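Local coordinates for protein minor fimbrium anchoring subunit Mfa2 (Porphyromonas gingivalis, PDB 5NFI) that attaches the minor fimbriae to the bacterial outer membrane through its interaction with the fimbrillin Mfa1 and regulates fimbrial length, at residues R140-D151 with R245-A256. Numbering follows the deposited sequence.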
ATOM      1  N   ARG A 140       5.436  -7.536   2.071  1.00 56.27           N
ATOM      2  CA  ARG A 140       4.007  -7.416   1.908  1.00 55.07           C
ATOM      3  C   ARG A 140       3.717  -6.316   0.904  1.00 53.46           C
ATOM      4  O   ARG A 140       4.300  -5.230   0.980  1.00 52.47           O
ATOM      5  CB  ARG A 140       3.343  -7.102   3.244  1.00 55.53           C
ATOM      6  CG  ARG A 140       1.859  -6.756   3.153  1.00 55.23           C
ATOM      7  CD  ARG A 140       0.956  -7.953   2.840  1.00 48.72           C
ATOM      8  NE  ARG A 140      -0.424  -7.485   2.743  1.00 53.32           N
ATOM      9  CZ  ARG A 140      -1.225  -7.692   1.698  1.00 53.05           C
ATOM     10  NH1 ARG A 140      -0.812  -8.412   0.663  1.00 53.09           N
ATOM     11  NH2 ARG A 140      -2.449  -7.190   1.696  1.00 48.35           N
ATOM     12  N   GLU A 141       2.821  -6.591  -0.041  1.00 52.33           N
ATOM     13  CA  GLU A 141       2.441  -5.586  -1.025  1.00 49.25           C
ATOM     14  C   GLU A 141       1.519  -4.557  -0.399  1.00 47.26           C
ATOM     15  O   GLU A 141       0.574  -4.916   0.297  1.00 47.85           O
ATOM     16  CB  GLU A 141       1.767  -6.216  -2.244  1.00 48.96           C
ATOM     17  CG  GLU A 141       1.497  -5.181  -3.316  1.00 48.41           C
ATOM     18  CD  GLU A 141       0.795  -5.738  -4.527  1.00 48.99           C
ATOM     19  OE1 GLU A 141       0.585  -6.979  -4.560  1.00 50.48           O
ATOM     20  OE2 GLU A 141       0.470  -4.932  -5.440  1.00 47.61           O
ATOM     21  N   TYR A 142       1.813  -3.284  -0.668  1.00 45.29           N
ATOM     22  CA  TYR A 142       1.086  -2.144  -0.122  1.00 45.03           C
ATOM     23  C   TYR A 142       0.154  -1.509  -1.158  1.00 44.93           C
ATOM     24  O   TYR A 142      -0.813  -0.850  -0.789  1.00 42.95           O
ATOM     25  CB  TYR A 142       2.051  -1.069   0.373  1.00 45.30           C
ATOM     26  CG  TYR A 142       2.473  -1.179   1.818  1.00 46.41           C
ATOM     27  CD1 TYR A 142       2.378  -2.380   2.515  1.00 46.79           C
ATOM     28  CD2 TYR A 142       2.965  -0.067   2.492  1.00 46.26           C
ATOM     29  CE1 TYR A 142       2.759  -2.463   3.837  1.00 47.15           C
ATOM     30  CE2 TYR A 142       3.344  -0.142   3.805  1.00 46.65           C
ATOM     31  CZ  TYR A 142       3.241  -1.336   4.474  1.00 47.65           C
ATOM     32  OH  TYR A 142       3.628  -1.394   5.796  1.00 49.29           O
ATOM     33  N   THR A 143       0.484  -1.663  -2.446  1.00 44.07           N
ATOM     34  CA  THR A 143      -0.432  -1.262  -3.505  1.00 44.25           C
ATOM     35  C   THR A 143      -1.685  -2.156  -3.515  1.00 46.57           C
ATOM     36  O   THR A 143      -1.647  -3.352  -3.162  1.00 48.04           O
ATOM     37  CB  THR A 143       0.203  -1.312  -4.903  1.00 43.29           C
ATOM     38  OG1 THR A 143       1.190  -2.346  -4.941  1.00 43.46           O
ATOM     39  CG2 THR A 143       0.820   0.027  -5.298  1.00 41.92           C
ATOM     40  N   ASN A 144      -2.799  -1.554  -3.903  1.00 46.71           N
ATOM     41  CA  ASN A 144      -4.066  -2.255  -4.016  1.00 46.87           C
ATOM     42  C   ASN A 144      -4.701  -1.828  -5.297  1.00 45.86           C
ATOM     43  O   ASN A 144      -4.703  -0.652  -5.617  1.00 45.26           O
ATOM     44  CB  ASN A 144      -4.984  -1.944  -2.850  1.00 47.29           C
ATOM     45  CG  ASN A 144      -4.471  -2.492  -1.562  1.00 47.37           C
ATOM     46  OD1 ASN A 144      -4.588  -3.686  -1.301  1.00 45.21           O
ATOM     47  ND2 ASN A 144      -3.930  -1.617  -0.721  1.00 46.85           N
ATOM     48  N   ARG A 145      -5.221  -2.795  -6.028  1.00 46.57           N
ATOM     49  CA  ARG A 145      -5.930  -2.539  -7.265  1.00 46.65           C
ATOM     50  C   ARG A 145      -7.406  -2.681  -6.970  1.00 47.80           C
ATOM     51  O   ARG A 145      -7.863  -3.732  -6.526  1.00 49.21           O
ATOM     52  CB  ARG A 145      -5.479  -3.502  -8.368  1.00 46.38           C
ATOM     53  CG  ARG A 145      -4.037  -3.284  -8.801  1.00 45.12           C
ATOM     54  CD  ARG A 145      -3.455  -4.539  -9.412  1.00 46.38           C
ATOM     55  NE  ARG A 145      -3.274  -5.587  -8.409  1.00 47.90           N
ATOM     56  CZ  ARG A 145      -2.231  -5.669  -7.581  1.00 48.55           C
ATOM     57  NH1 ARG A 145      -2.161  -6.657  -6.692  1.00 49.05           N
ATOM     58  NH2 ARG A 145      -1.255  -4.765  -7.637  1.00 48.59           N
ATOM     59  N   VAL A 146      -8.143  -1.604  -7.189  1.00 47.72           N
ATOM     60  CA  VAL A 146      -9.540  -1.552  -6.807  1.00 48.51           C
ATOM     61  C   VAL A 146     -10.416  -1.204  -7.999  1.00 48.75           C
ATOM     62  O   VAL A 146     -10.341  -0.096  -8.530  1.00 48.80           O
ATOM     63  CB  VAL A 146      -9.787  -0.519  -5.681  1.00 48.47           C
ATOM     64  CG1 VAL A 146     -11.189  -0.675  -5.134  1.00 49.54           C
ATOM     65  CG2 VAL A 146      -8.770  -0.674  -4.560  1.00 47.69           C
ATOM     66  N   THR A 147     -11.241  -2.161  -8.412  1.00 49.32           N
ATOM     67  CA  THR A 147     -12.203  -1.950  -9.476  1.00 50.39           C
ATOM     68  C   THR A 147     -13.592  -1.684  -8.887  1.00 52.26           C
ATOM     69  O   THR A 147     -14.051  -2.393  -7.975  1.00 53.90           O
ATOM     70  CB  THR A 147     -12.273  -3.160 -10.413  1.00 51.20           C
ATOM     71  OG1 THR A 147     -10.945  -3.603 -10.717  1.00 52.16           O
ATOM     72  CG2 THR A 147     -12.995  -2.805 -11.701  1.00 51.30           C
ATOM     73  N   VAL A 148     -14.269  -0.675  -9.411  1.00 51.81           N
ATOM     74  CA  VAL A 148     -15.573  -0.320  -8.905  1.00 53.42           C
ATOM     75  C   VAL A 148     -16.552  -0.134 -10.056  1.00 55.36           C
ATOM     76  O   VAL A 148     -16.258   0.560 -11.020  1.00 48.43           O
ATOM     77  CB  VAL A 148     -15.520   0.963  -8.067  1.00 53.06           C
ATOM     78  CG1 VAL A 148     -16.922   1.365  -7.618  1.00 54.44           C
ATOM     79  CG2 VAL A 148     -14.609   0.772  -6.875  1.00 52.47           C
ATOM     80  N   SER A 149     -17.714  -0.771  -9.950  1.00 56.88           N
ATOM     81  CA  SER A 149     -18.772  -0.579 -10.923  1.00 57.59           C
ATOM     82  C   SER A 149     -19.988  -0.004 -10.226  1.00 58.66           C
ATOM     83  O   SER A 149     -20.364  -0.462  -9.141  1.00 58.10           O
ATOM     84  CB  SER A 149     -19.133  -1.896 -11.609  1.00 58.39           C
ATOM     85  OG  SER A 149     -17.980  -2.664 -11.892  1.00 57.90           O
ATOM     86  N   VAL A 150     -20.583   1.019 -10.834  1.00 60.75           N
ATOM     87  CA  VAL A 150     -21.914   1.461 -10.436  1.00 63.81           C
ATOM     88  C   VAL A 150     -22.899   1.012 -11.498  1.00 68.12           C
ATOM     89  O   VAL A 150     -22.738   1.290 -12.689  1.00 67.23           O
ATOM     90  CB  VAL A 150     -21.992   2.968 -10.224  1.00 62.27           C
ATOM     91  CG1 VAL A 150     -23.405   3.367  -9.839  1.00 63.37           C
ATOM     92  CG2 VAL A 150     -21.052   3.359  -9.120  1.00 61.30           C
ATOM     93  N   ASP A 151     -23.907   0.295 -11.024  1.00 74.06           N
ATOM     94  CA  ASP A 151     -24.822  -0.471 -11.846  1.00 79.84           C
ATOM     95  C   ASP A 151     -26.242   0.083 -11.842  1.00 85.61           C
ATOM     96  O   ASP A 151     -26.690   0.692 -10.864  1.00 85.64           O
ATOM     97  CB  ASP A 151     -24.854  -1.914 -11.351  1.00 80.90           C
ATOM     98  CG  ASP A 151     -25.010  -2.895 -12.466  1.00 81.58           C
ATOM     99  OD1 ASP A 151     -24.498  -2.614 -13.567  1.00 81.09           O
ATOM    100  OD2 ASP A 151     -25.645  -3.943 -12.250  1.00 83.28           O
ATOM    101  N   ARG A 245      -5.163  -8.025   4.990  1.00 73.28           N
ATOM    102  CA  ARG A 245      -3.772  -8.356   5.240  1.00 76.19           C
ATOM    103  C   ARG A 245      -3.309  -9.518   4.381  1.00 74.61           C
ATOM    104  O   ARG A 245      -2.155  -9.913   4.461  1.00 74.91           O
ATOM    105  CB  ARG A 245      -3.534  -8.640   6.725  1.00 83.17           C
ATOM    106  CG  ARG A 245      -4.245  -7.661   7.685  1.00 88.15           C
ATOM    107  CD  ARG A 245      -4.162  -6.172   7.229  1.00100.30           C
ATOM    108  NE  ARG A 245      -2.909  -5.821   6.555  1.00 99.68           N
ATOM    109  CZ  ARG A 245      -2.726  -4.708   5.850  1.00 97.79           C
ATOM    110  NH1 ARG A 245      -3.728  -3.852   5.684  1.00 96.41           N
ATOM    111  NH2 ARG A 245      -1.558  -4.471   5.268  1.00 97.24           N
ATOM    112  N   CYS A 246      -4.179 -10.028   3.513  1.00 75.05           N
ATOM    113  CA  CYS A 246      -3.809 -11.133   2.627  1.00 77.04           C
ATOM    114  C   CYS A 246      -4.155 -10.844   1.182  1.00 77.46           C
ATOM    115  O   CYS A 246      -3.719 -11.559   0.284  1.00 79.38           O
ATOM    116  CB  CYS A 246      -4.499 -12.435   3.052  1.00 78.51           C
ATOM    117  SG  CYS A 246      -4.155 -12.963   4.729  1.00 92.98           S
ATOM    118  N   ILE A 247      -4.941  -9.796   0.957  1.00 76.48           N
ATOM    119  CA  ILE A 247      -5.478  -9.537  -0.376  1.00 74.58           C
ATOM    120  C   ILE A 247      -5.095  -8.144  -0.880  1.00 71.68           C
ATOM    121  O   ILE A 247      -4.786  -7.261  -0.082  1.00 72.30           O
ATOM    122  CB  ILE A 247      -7.019  -9.709  -0.372  1.00 75.93           C
ATOM    123  CG1 ILE A 247      -7.533  -9.982  -1.778  1.00 75.86           C
ATOM    124  CG2 ILE A 247      -7.708  -8.509   0.241  1.00 74.85           C
ATOM    125  CD1 ILE A 247      -7.046 -11.306  -2.334  1.00 77.42           C
ATOM    126  N   ASN A 248      -5.098  -7.947  -2.199  1.00 66.46           N
ATOM    127  CA  ASN A 248      -4.708  -6.652  -2.789  1.00 61.27           C
ATOM    128  C   ASN A 248      -5.507  -6.265  -4.034  1.00 59.35           C
ATOM    129  O   ASN A 248      -5.156  -5.322  -4.743  1.00 57.95           O
ATOM    130  CB  ASN A 248      -3.212  -6.657  -3.139  1.00 58.89           C
ATOM    131  CG  ASN A 248      -2.335  -6.762  -1.918  1.00 57.33           C
ATOM    132  OD1 ASN A 248      -1.938  -7.854  -1.505  1.00 57.81           O
ATOM    133  ND2 ASN A 248      -2.045  -5.627  -1.313  1.00 56.35           N
ATOM    134  N   ASP A 249      -6.581  -6.997  -4.304  1.00 58.83           N
ATOM    135  CA  ASP A 249      -7.433  -6.705  -5.442  1.00 57.42           C
ATOM    136  C   ASP A 249      -8.881  -6.687  -5.009  1.00 57.62           C
ATOM    137  O   ASP A 249      -9.347  -7.592  -4.326  1.00 58.90           O
ATOM    138  CB  ASP A 249      -7.210  -7.723  -6.550  1.00 57.52           C
ATOM    139  CG  ASP A 249      -5.925  -7.470  -7.298  1.00 57.88           C
ATOM    140  OD1 ASP A 249      -4.861  -7.642  -6.676  1.00 57.69           O
ATOM    141  OD2 ASP A 249      -5.976  -7.088  -8.491  1.00 58.46           O
ATOM    142  N   PHE A 250      -9.596  -5.641  -5.392  1.00 57.13           N
ATOM    143  CA  PHE A 250     -10.928  -5.445  -4.854  1.00 57.93           C
ATOM    144  C   PHE A 250     -11.938  -5.150  -5.959  1.00 58.47           C
ATOM    145  O   PHE A 250     -11.897  -4.085  -6.575  1.00 58.42           O
ATOM    146  CB  PHE A 250     -10.910  -4.322  -3.810  1.00 57.02           C
ATOM    147  CG  PHE A 250     -10.084  -4.638  -2.596  1.00 57.89           C
ATOM    148  CD1 PHE A 250      -8.718  -4.355  -2.573  1.00 58.20           C
ATOM    149  CD2 PHE A 250     -10.661  -5.220  -1.477  1.00 59.35           C
ATOM    150  CE1 PHE A 250      -7.944  -4.650  -1.462  1.00 59.21           C
ATOM    151  CE2 PHE A 250      -9.892  -5.524  -0.346  1.00 60.87           C
ATOM    152  CZ  PHE A 250      -8.523  -5.237  -0.345  1.00 60.48           C
ATOM    153  N   ASP A 251     -12.819  -6.111  -6.230  1.00 59.06           N
ATOM    154  CA  ASP A 251     -13.898  -5.886  -7.181  1.00 58.74           C
ATOM    155  C   ASP A 251     -15.108  -5.430  -6.384  1.00 56.47           C
ATOM    156  O   ASP A 251     -15.609  -6.154  -5.530  1.00 56.39           O
ATOM    157  CB  ASP A 251     -14.225  -7.130  -8.006  1.00 61.80           C
ATOM    158  CG  ASP A 251     -14.807  -6.779  -9.373  1.00 65.01           C
ATOM    159  OD1 ASP A 251     -15.053  -5.577  -9.613  1.00 65.57           O
ATOM    160  OD2 ASP A 251     -15.032  -7.679 -10.216  1.00 67.38           O
ATOM    161  N   ILE A 252     -15.540  -4.202  -6.646  1.00 54.53           N
ATOM    162  CA  ILE A 252     -16.617  -3.581  -5.886  1.00 53.58           C
ATOM    163  C   ILE A 252     -17.787  -3.262  -6.786  1.00 52.48           C
ATOM    164  O   ILE A 252     -17.618  -2.654  -7.856  1.00 52.17           O
ATOM    165  CB  ILE A 252     -16.154  -2.286  -5.199  1.00 52.78           C
ATOM    166  CG1 ILE A 252     -14.886  -2.558  -4.386  1.00 52.82           C
ATOM    167  CG2 ILE A 252     -17.285  -1.696  -4.346  1.00 53.05           C
ATOM    168  CD1 ILE A 252     -14.383  -1.369  -3.631  1.00 52.68           C
ATOM    169  N   ARG A 253     -18.973  -3.685  -6.365  1.00 51.78           N
ATOM    170  CA  ARG A 253     -20.176  -3.318  -7.095  1.00 50.94           C
ATOM    171  C   ARG A 253     -21.092  -2.431  -6.262  1.00 50.57           C
ATOM    172  O   ARG A 253     -21.390  -2.722  -5.106  1.00 51.41           O
ATOM    173  CB  ARG A 253     -20.933  -4.552  -7.561  1.00 50.96           C
ATOM    174  CG  ARG A 253     -22.174  -4.188  -8.349  1.00 50.30           C
ATOM    175  CD  ARG A 253     -22.813  -5.400  -8.959  1.00 50.70           C
ATOM    176  NE  ARG A 253     -24.106  -5.057  -9.516  1.00 51.68           N
ATOM    177  CZ  ARG A 253     -25.230  -5.719  -9.253  1.00 53.14           C
ATOM    178  NH1 ARG A 253     -25.208  -6.780  -8.450  1.00 53.56           N
ATOM    179  NH2 ARG A 253     -26.371  -5.333  -9.810  1.00 53.92           N
ATOM    180  N   LEU A 254     -21.515  -1.333  -6.865  1.00 49.52           N
ATOM    181  CA  LEU A 254     -22.480  -0.440  -6.253  1.00 49.18           C
ATOM    182  C   LEU A 254     -23.782  -0.515  -7.039  1.00 49.78           C
ATOM    183  O   LEU A 254     -23.821  -0.196  -8.227  1.00 48.56           O
ATOM    184  CB  LEU A 254     -21.936   0.979  -6.222  1.00 47.63           C
ATOM    185  CG  LEU A 254     -20.609   1.095  -5.474  1.00 46.01           C
ATOM    186  CD1 LEU A 254     -20.058   2.531  -5.506  1.00 44.67           C
ATOM    187  CD2 LEU A 254     -20.776   0.576  -4.048  1.00 46.01           C
ATOM    188  N   VAL A 255     -24.836  -0.991  -6.393  1.00 52.01           N
ATOM    189  CA  VAL A 255     -26.122  -1.062  -7.061  1.00 54.21           C
ATOM    190  C   VAL A 255     -26.899   0.222  -6.813  1.00 56.54           C
ATOM    191  O   VAL A 255     -27.222   0.550  -5.678  1.00 56.46           O
ATOM    192  CB  VAL A 255     -26.929  -2.257  -6.589  1.00 55.13           C
ATOM    193  CG1 VAL A 255     -28.207  -2.376  -7.410  1.00 55.94           C
ATOM    194  CG2 VAL A 255     -26.080  -3.519  -6.709  1.00 54.43           C
ATOM    195  N   ALA A 256     -27.149   0.970  -7.884  1.00 58.62           N
ATOM    196  CA  ALA A 256     -27.902   2.210  -7.788  1.00 60.36           C
ATOM    197  C   ALA A 256     -29.380   1.944  -8.037  1.00 63.88           C
ATOM    198  O   ALA A 256     -29.757   1.003  -8.743  1.00 63.73           O
ATOM    199  CB  ALA A 256     -27.373   3.239  -8.777  1.00 59.52           C
TER
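Asn248 reaches into the bend at 141-144 with its amide. Asn248 ND2 donates to Thr143 O (3.0 Å) and Glu141 O (3.2 Å), and weakly to Asn144 OD1. Asn248 OD1 accepts a hydrogen bond from Arg140 NH1, whose exact geometry is doubtful. A bend at chi2 (72°) puts the Arg140 guanidinium beside this amide, with Arg245 O over one face and NH2 donating in plane to Ile247 O. The Glu141 carboxylate stacks on the Asn248 amide, their planes 16° apart.

Arg145 grips Asp249 side-on, NE to OD2 (3.1 Å) and NH1 to OD1 (2.9 Å). Arg145 NH2 forms a salt bridge to the syn lone pair of Glu141 OE2 (2.8 Å), so one guanidinium bridges two carboxylates. Thr143 OG1 takes the anti lone pair of that oxygen.

Beyond this, 144-151 and 249-256 form a regular parallel pair. Val146, Val148, Val150, Phe250, Ile252 and Leu254 share its buried face, where Val146 CG1 touches Ile252 CD1 (3.6 Å). This is consistent with the beta-sandwich of the transthyretin clan. Arg253 NH2 makes a salt bridge to Asp151 OD2 (2.9 Å); Asp151 OD1 is hydrogen-bonded to Thr195 OG1.

Strand 196-202 flanks 144-151, strand 266-273 flanks 249-256, and strand 211-217 packs on Val148, Val150 and Leu254. A disulfide joins Cys246 to Cys15, far away in sequence.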